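Local coordinates for protein HTPA Reductase (Selaginella moellendorffii, PDB 5U5I) that probably catalyses the NAD(P)H-dependent reductase step of the diaminopimelate route to lysine that yields tetrahydrodipicolinate, at residues L155-S160 / E189-V194; E159-T164 / G213-T218. All coordinates share one frame; numbering follows the deposited sequence.

Interaction 1 (L155-S160 / E189-V194)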
ATOM      1  N   LEU B 155      -0.722  13.391   7.607  1.00 41.69           N
ATOM      2  CA  LEU B 155       0.093  12.997   6.451  1.00 40.53           C
ATOM      3  C   LEU B 155       1.178  14.040   6.200  1.00 42.52           C
ATOM      4  O   LEU B 155       0.871  15.223   6.107  1.00 44.31           O
ATOM      5  CB  LEU B 155      -0.783  12.867   5.201  1.00 39.11           C
ATOM      6  CG  LEU B 155      -0.101  12.574   3.850  1.00 38.13           C
ATOM      7  CD1 LEU B 155       0.698  11.282   3.901  1.00 36.57           C
ATOM      8  CD2 LEU B 155      -1.112  12.509   2.716  1.00 37.28           C
ATOM      9  N   GLN B 156       2.433  13.595   6.107  1.00 42.48           N
ATOM     10  CA  GLN B 156       3.541  14.388   5.543  1.00 43.99           C
ATOM     11  C   GLN B 156       4.032  13.686   4.268  1.00 42.13           C
ATOM     12  O   GLN B 156       4.261  12.469   4.284  1.00 40.32           O
ATOM     13  CB  GLN B 156       4.705  14.491   6.521  1.00 45.76           C
ATOM     14  CG  GLN B 156       4.385  15.194   7.828  1.00 48.25           C
ATOM     15  CD  GLN B 156       5.444  14.972   8.901  1.00 49.92           C
ATOM     16  OE1 GLN B 156       5.114  14.770  10.063  1.00 51.00           O
ATOM     17  NE2 GLN B 156       6.714  15.008   8.516  1.00 50.58           N
ATOM     18  N   VAL B 157       4.190  14.444   3.178  1.00 42.79           N
ATOM     19  CA  VAL B 157       4.722  13.912   1.910  1.00 41.42           C
ATOM     20  C   VAL B 157       5.894  14.777   1.469  1.00 43.27           C
ATOM     21  O   VAL B 157       5.748  15.988   1.287  1.00 45.38           O
ATOM     22  CB  VAL B 157       3.672  13.887   0.779  1.00 40.48           C
ATOM     23  CG1 VAL B 157       4.270  13.303  -0.504  1.00 39.30           C
ATOM     24  CG2 VAL B 157       2.440  13.106   1.204  1.00 38.95           C
ATOM     25  N   THR B 158       7.053  14.151   1.307  1.00 42.67           N
ATOM     26  CA  THR B 158       8.231  14.848   0.827  1.00 44.34           C
ATOM     27  C   THR B 158       8.811  14.118  -0.400  1.00 42.69           C
ATOM     28  O   THR B 158       8.801  12.886  -0.491  1.00 40.39           O
ATOM     29  CB  THR B 158       9.266  15.108   1.951  1.00 46.14           C
ATOM     30  OG1 THR B 158      10.445  15.698   1.387  1.00 47.59           O
ATOM     31  CG2 THR B 158       9.663  13.842   2.676  1.00 44.69           C
ATOM     32  N   GLU B 159       9.300  14.909  -1.343  1.00 44.12           N
ATOM     33  CA  GLU B 159       9.569  14.431  -2.690  1.00 43.05           C
ATOM     34  C   GLU B 159      10.813  15.138  -3.250  1.00 44.78           C
ATOM     35  O   GLU B 159      10.966  16.347  -3.095  1.00 47.19           O
ATOM     36  CB  GLU B 159       8.310  14.689  -3.519  1.00 43.09           C
ATOM     37  CG  GLU B 159       8.329  14.239  -4.958  1.00 42.31           C
ATOM     38  CD  GLU B 159       8.681  15.369  -5.912  1.00 44.72           C
ATOM     39  OE1 GLU B 159       9.878  15.693  -6.038  1.00 45.66           O
ATOM     40  OE2 GLU B 159       7.762  15.941  -6.538  1.00 46.04           O
ATOM     41  N   SER B 160      11.696  14.367  -3.886  1.00 43.64           N
ATOM     42  CA  SER B 160      12.935  14.888  -4.456  1.00 45.13           C
ATOM     43  C   SER B 160      13.204  14.347  -5.862  1.00 44.15           C
ATOM     44  O   SER B 160      13.272  13.136  -6.069  1.00 41.75           O
ATOM     45  CB  SER B 160      14.122  14.584  -3.542  1.00 45.33           C
ATOM     46  OG  SER B 160      15.328  15.085  -4.088  1.00 46.61           O
ATOM     47  N   GLU B 189      -0.525  21.230  -2.616  1.00 62.99           N
ATOM     48  CA  GLU B 189       0.594  22.154  -2.364  1.00 67.22           C
ATOM     49  C   GLU B 189       1.316  21.936  -1.013  1.00 66.17           C
ATOM     50  O   GLU B 189       2.352  22.552  -0.766  1.00 69.65           O
ATOM     51  CB  GLU B 189       0.172  23.632  -2.567  1.00 74.81           C
ATOM     52  CG  GLU B 189      -0.522  24.349  -1.401  1.00 78.71           C
ATOM     53  CD  GLU B 189      -2.042  24.384  -1.507  1.00 79.49           C
ATOM     54  OE1 GLU B 189      -2.658  23.326  -1.780  1.00 74.43           O
ATOM     55  OE2 GLU B 189      -2.619  25.471  -1.300  1.00 85.72           O
ATOM     56  N   GLN B 190       0.784  21.069  -0.148  1.00 62.05           N
ATOM     57  CA  GLN B 190       1.487  20.677   1.077  1.00 61.04           C
ATOM     58  C   GLN B 190       2.625  19.676   0.863  1.00 57.24           C
ATOM     59  O   GLN B 190       3.330  19.353   1.820  1.00 57.13           O
ATOM     60  CB  GLN B 190       0.512  20.086   2.096  1.00 58.95           C
ATOM     61  CG  GLN B 190      -0.511  21.067   2.631  1.00 63.33           C
ATOM     62  CD  GLN B 190      -1.275  20.463   3.781  1.00 61.71           C
ATOM     63  OE1 GLN B 190      -2.401  20.006   3.615  1.00 59.73           O
ATOM     64  NE2 GLN B 190      -0.647  20.417   4.947  1.00 62.92           N
ATOM     65  N   VAL B 191       2.799  19.161  -0.359  1.00 54.61           N
ATOM     66  CA  VAL B 191       3.958  18.313  -0.656  1.00 52.00           C
ATOM     67  C   VAL B 191       5.199  19.188  -0.567  1.00 56.52           C
ATOM     68  O   VAL B 191       5.216  20.309  -1.081  1.00 60.61           O
ATOM     69  CB  VAL B 191       3.902  17.628  -2.042  1.00 48.95           C
ATOM     70  CG1 VAL B 191       5.151  16.782  -2.270  1.00 47.11           C
ATOM     71  CG2 VAL B 191       2.670  16.745  -2.165  1.00 45.15           C
ATOM     72  N   GLU B 192       6.213  18.674   0.119  1.00 56.33           N
ATOM     73  CA  GLU B 192       7.481  19.366   0.272  1.00 61.07           C
ATOM     74  C   GLU B 192       8.369  18.959  -0.893  1.00 60.00           C
ATOM     75  O   GLU B 192       8.727  17.787  -1.026  1.00 56.05           O
ATOM     76  CB  GLU B 192       8.107  18.978   1.607  1.00 62.21           C
ATOM     77  CG  GLU B 192       9.296  19.826   2.023  1.00 68.64           C
ATOM     78  CD  GLU B 192       9.388  20.014   3.531  1.00 72.00           C
ATOM     79  OE1 GLU B 192       8.866  19.155   4.291  1.00 68.96           O
ATOM     80  OE2 GLU B 192       9.987  21.026   3.961  1.00 78.40           O
ATOM     81  N   LEU B 193       8.695  19.924  -1.751  1.00 59.62           N
ATOM     82  CA  LEU B 193       9.501  19.668  -2.944  1.00 58.22           C
ATOM     83  C   LEU B 193      10.953  20.001  -2.654  1.00 60.27           C
ATOM     84  O   LEU B 193      11.335  21.170  -2.659  1.00 64.51           O
ATOM     85  CB  LEU B 193       8.997  20.498  -4.134  1.00 59.71           C
ATOM     86  CG  LEU B 193       7.562  20.277  -4.635  1.00 58.20           C
ATOM     87  CD1 LEU B 193       7.312  21.113  -5.886  1.00 60.06           C
ATOM     88  CD2 LEU B 193       7.272  18.816  -4.923  1.00 53.54           C
ATOM     89  N   VAL B 194      11.758  18.978  -2.390  1.00 57.86           N
ATOM     90  CA  VAL B 194      13.189  19.168  -2.188  1.00 59.84           C
ATOM     91  C   VAL B 194      13.838  19.242  -3.564  1.00 59.33           C
ATOM     92  O   VAL B 194      13.779  18.283  -4.326  1.00 55.62           O
ATOM     93  CB  VAL B 194      13.807  18.044  -1.336  1.00 58.14           C
ATOM     94  CG1 VAL B 194      15.319  18.209  -1.228  1.00 60.44           C
ATOM     95  CG2 VAL B 194      13.172  18.037   0.053  1.00 59.04           C
TER
HETATM   96  O   HOH W   1       3.992  17.411   3.510  1.00 41.94           O
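V157, E159 and the edge strand 192-194 are joined by three backbone hydrogen bonds in parallel register. E192 N gives its hydrogen to V157 O at 3.0 Å in a nearly straight bond (175°), E192 O takes the hydrogen of E159 N, and V194 N returns to E159 O at 2.8 Å. E192 thus uses both its N and its O on the residues flanking its partner T158, the alternation expected of parallel strands. Toward Q190 a water bridges the two backbones: it accepts from V157 N and donates to Q190 O at 2.7 Å.

Outward along E159, CB rests 4.0 Å from V191 CG1. CG stands anti to the backbone N (chi1 -178°) and faces H217 of strand 214-222. A bend at chi2 then turns the carboxylate alongside L193, whose side chain points the same way: CD lies 3.9 Å from L193 CD2, and OE2 comes 3.3 Å from L193 CD2. A carboxylate beside a leucine methyl needs polar partners elsewhere, and it has them: OE1 binds H161 and forms a salt bridge with R195, while OE2 accepts from S169 N.

On the same face V157 and V191 cross at a slant, CG1 to CG1 4.0 Å, and both lean on I176 of helix 170-181; branched, purely apolar side chains suit this seam between sheet and helix. The other face is more mixed. T158 OG1 lies beside V194 CG2, 3.8 Å away, and this buried hydroxyl finds no polar partner in the model.

Strand 154-161, helix 170-181 and strand 192-194 make a beta-alpha-beta unit whose two strands are direct neighbours, here at one edge of the mixed sheet of the C-terminal domain of DapB-family reductases.

Interaction 2 (E159-T164 / G213-T218)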
ATOM      1  N   GLU B 159       9.300  14.909  -1.343  1.00 44.12           N
ATOM      2  CA  GLU B 159       9.569  14.431  -2.690  1.00 43.05           C
ATOM      3  C   GLU B 159      10.813  15.138  -3.250  1.00 44.78           C
ATOM      4  O   GLU B 159      10.966  16.347  -3.095  1.00 47.19           O
ATOM      5  CB  GLU B 159       8.310  14.689  -3.519  1.00 43.09           C
ATOM      6  CG  GLU B 159       8.329  14.239  -4.958  1.00 42.31           C
ATOM      7  CD  GLU B 159       8.681  15.369  -5.912  1.00 44.72           C
ATOM      8  OE1 GLU B 159       9.878  15.693  -6.038  1.00 45.66           O
ATOM      9  OE2 GLU B 159       7.762  15.941  -6.538  1.00 46.04           O
ATOM     10  N   SER B 160      11.696  14.367  -3.886  1.00 43.64           N
ATOM     11  CA  SER B 160      12.935  14.888  -4.456  1.00 45.13           C
ATOM     12  C   SER B 160      13.204  14.347  -5.862  1.00 44.15           C
ATOM     13  O   SER B 160      13.272  13.136  -6.069  1.00 41.75           O
ATOM     14  CB  SER B 160      14.122  14.584  -3.542  1.00 45.33           C
ATOM     15  OG  SER B 160      15.328  15.085  -4.088  1.00 46.61           O
ATOM     16  N   HIS B 161      13.360  15.278  -6.805  1.00 46.29           N
ATOM     17  CA  HIS B 161      13.735  15.007  -8.186  1.00 46.24           C
ATOM     18  C   HIS B 161      14.839  16.011  -8.579  1.00 49.03           C
ATOM     19  O   HIS B 161      15.119  16.975  -7.850  1.00 51.07           O
ATOM     20  CB  HIS B 161      12.524  15.181  -9.124  1.00 46.50           C
ATOM     21  CG  HIS B 161      11.542  14.050  -9.089  1.00 44.15           C
ATOM     22  ND1 HIS B 161      10.636  13.876  -8.063  1.00 43.46           N
ATOM     23  CD2 HIS B 161      11.310  13.046  -9.968  1.00 42.62           C
ATOM     24  CE1 HIS B 161       9.904  12.801  -8.300  1.00 41.55           C
ATOM     25  NE2 HIS B 161      10.288  12.281  -9.453  1.00 41.08           N
ATOM     26  N   GLN B 162      15.455  15.776  -9.733  1.00 49.31           N
ATOM     27  CA  GLN B 162      16.443  16.705 -10.288  1.00 52.18           C
ATOM     28  C   GLN B 162      15.875  18.126 -10.410  1.00 56.05           C
ATOM     29  O   GLN B 162      14.682  18.303 -10.690  1.00 56.39           O
ATOM     30  CB  GLN B 162      17.031  16.198 -11.622  1.00 51.32           C
ATOM     31  CG  GLN B 162      16.088  16.091 -12.821  1.00 51.22           C
ATOM     32  CD  GLN B 162      15.198  14.851 -12.829  1.00 48.39           C
ATOM     33  OE1 GLN B 162      15.465  13.851 -12.155  1.00 46.02           O
ATOM     34  NE2 GLN B 162      14.117  14.922 -13.593  1.00 48.81           N
ATOM     35  N   SER B 163      16.741  19.113 -10.177  1.00 59.44           N
ATOM     36  CA  SER B 163      16.365  20.529 -10.054  1.00 63.80           C
ATOM     37  C   SER B 163      15.503  21.087 -11.200  1.00 65.97           C
ATOM     38  O   SER B 163      14.707  22.016 -10.993  1.00 68.30           O
ATOM     39  CB  SER B 163      17.634  21.386  -9.940  1.00 66.83           C
ATOM     40  OG  SER B 163      18.580  20.791  -9.063  1.00 65.74           O
ATOM     41  N   THR B 164      15.692  20.536 -12.400  1.00 65.58           N
ATOM     42  CA  THR B 164      14.935  20.934 -13.590  1.00 67.63           C
ATOM     43  C   THR B 164      13.451  20.527 -13.558  1.00 66.54           C
ATOM     44  O   THR B 164      12.608  21.248 -14.098  1.00 68.94           O
ATOM     45  CB  THR B 164      15.594  20.369 -14.861  1.00 67.11           C
ATOM     46  OG1 THR B 164      15.825  18.966 -14.694  1.00 63.44           O
ATOM     47  CG2 THR B 164      16.925  21.084 -15.128  1.00 69.59           C
ATOM     48  N   GLY B 213      19.293  12.948 -12.038  1.00 40.92           N
ATOM     49  CA  GLY B 213      18.366  11.898 -12.469  1.00 37.25           C
ATOM     50  C   GLY B 213      17.954  11.003 -11.315  1.00 35.81           C
ATOM     51  O   GLY B 213      18.569   9.956 -11.080  1.00 35.10           O
ATOM     52  N   HIS B 214      16.918  11.416 -10.586  1.00 35.49           N
ATOM     53  CA  HIS B 214      16.362  10.605  -9.486  1.00 34.05           C
ATOM     54  C   HIS B 214      14.922  10.982  -9.164  1.00 33.27           C
ATOM     55  O   HIS B 214      14.427  12.018  -9.597  1.00 34.17           O
ATOM     56  CB  HIS B 214      17.216  10.729  -8.208  1.00 36.11           C
ATOM     57  CG  HIS B 214      17.131  12.075  -7.554  1.00 38.79           C
ATOM     58  ND1 HIS B 214      17.878  13.157  -7.973  1.00 41.29           N
ATOM     59  CD2 HIS B 214      16.364  12.521  -6.530  1.00 39.50           C
ATOM     60  CE1 HIS B 214      17.579  14.208  -7.230  1.00 43.67           C
ATOM     61  NE2 HIS B 214      16.662  13.850  -6.349  1.00 42.59           N
ATOM     62  N   ALA B 215      14.274  10.121  -8.384  1.00 31.71           N
ATOM     63  CA  ALA B 215      12.906  10.308  -7.961  1.00 31.06           C
ATOM     64  C   ALA B 215      12.703   9.642  -6.587  1.00 30.87           C
ATOM     65  O   ALA B 215      12.385   8.447  -6.504  1.00 28.96           O
ATOM     66  CB  ALA B 215      11.964   9.716  -9.002  1.00 28.81           C
ATOM     67  N   PHE B 216      12.912  10.420  -5.524  1.00 33.00           N
ATOM     68  CA  PHE B 216      12.809   9.939  -4.138  1.00 33.37           C
ATOM     69  C   PHE B 216      11.515  10.448  -3.504  1.00 33.68           C
ATOM     70  O   PHE B 216      11.218  11.639  -3.609  1.00 35.46           O
ATOM     71  CB  PHE B 216      14.013  10.406  -3.314  1.00 35.98           C
ATOM     72  CG  PHE B 216      15.267   9.592  -3.524  1.00 35.97           C
ATOM     73  CD1 PHE B 216      15.673   9.177  -4.802  1.00 34.67           C
ATOM     74  CD2 PHE B 216      16.085   9.283  -2.442  1.00 37.69           C
ATOM     75  CE1 PHE B 216      16.848   8.453  -4.980  1.00 35.01           C
ATOM     76  CE2 PHE B 216      17.254   8.557  -2.614  1.00 38.18           C
ATOM     77  CZ  PHE B 216      17.641   8.142  -3.886  1.00 36.89           C
ATOM     78  N   HIS B 217      10.771   9.548  -2.852  1.00 32.26           N
ATOM     79  CA  HIS B 217       9.474   9.847  -2.234  1.00 32.37           C
ATOM     80  C   HIS B 217       9.362   9.253  -0.831  1.00 32.56           C
ATOM     81  O   HIS B 217       9.663   8.072  -0.636  1.00 31.25           O
ATOM     82  CB  HIS B 217       8.343   9.222  -3.047  1.00 30.24           C
ATOM     83  CG  HIS B 217       8.242   9.733  -4.451  1.00 30.16           C
ATOM     84  ND1 HIS B 217       9.074   9.304  -5.463  1.00 29.24           N
ATOM     85  CD2 HIS B 217       7.381  10.610  -5.014  1.00 30.94           C
ATOM     86  CE1 HIS B 217       8.726   9.896  -6.589  1.00 29.39           C
ATOM     87  NE2 HIS B 217       7.710  10.702  -6.342  1.00 30.46           N
ATOM     88  N   THR B 218       8.889  10.060   0.121  1.00 34.29           N
ATOM     89  CA  THR B 218       8.618   9.620   1.494  1.00 34.70           C
ATOM     90  C   THR B 218       7.220  10.081   1.882  1.00 34.87           C
ATOM     91  O   THR B 218       6.909  11.262   1.783  1.00 36.51           O
ATOM     92  CB  THR B 218       9.629  10.216   2.498  1.00 37.54           C
ATOM     93  OG1 THR B 218      10.950   9.774   2.187  1.00 37.77           O
ATOM     94  CG2 THR B 218       9.306   9.813   3.946  1.00 38.22           C
TER
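E159 lies beside H217, its CG 3.8 Å from H217 CD2. S160 makes the antiparallel hydrogen-bonded pair with F216: S160 N to F216 O and F216 N to S160 O are both 2.8 Å. On the face shared with F216, S160 OG meets H214 NE2 at 2.9 Å, near the plane of the imidazole. The small hydroxyl suits a place where a ring edge comes so close; H214 ND1 is hydrogen-bonded to H210 O, which helps hold the ring's rotation.

H161, back on the E159 face, donates from ND1 to E159 OE1 at 2.8 Å, with the oxygen close to the imidazole plane but the hydrogen arriving from above the carboxylate plane. A215 CA lies over one face of the H161 ring, a CH-pi contact at 3.8 Å from the centroid, and A215 CB comes 3.1 Å from H161 NE2, a tight fit that suits a small side chain. The H161 and H217 rings meet obliquely, their planes 85° apart. An alanine in place of H161 would probably leave E159 OE1 without one of its donors and open a gap between A215 and H217.

In Q162, with CG between the backbone N and carbonyl carbon (chi1 66°) and the chain bent at chi2, OE1 reaches back to accept from H214 N at 3.2 Å.

This is an antiparallel pair of central strands in the mixed sheet of the DapB C-terminal domain; beyond it the side chain of Q162 comes to about 6 Å from the bound NAD, between nearest atoms.

Strand 154-161 serves both interactions, with E159 and S160 common to the two: interaction 1 adds the parallel edge strand 192-194, interaction 2 the antiparallel inner strand 214-222. Both are largely buried, but interaction 1 has exposed residues on its edge strand, whereas none of the touching residues in interaction 2 is exposed. Interaction 1 relies on backbone bonds and aliphatic contacts against helix 170-181; interaction 2 adds histidines and side-chain hydrogen bonds at the end of strand 154-161 nearer the NAD. E159 joins the two chemistries, while T158 O and T218 N, 2.9 Å apart in a probable hydrogen bond, continue the sheet between them.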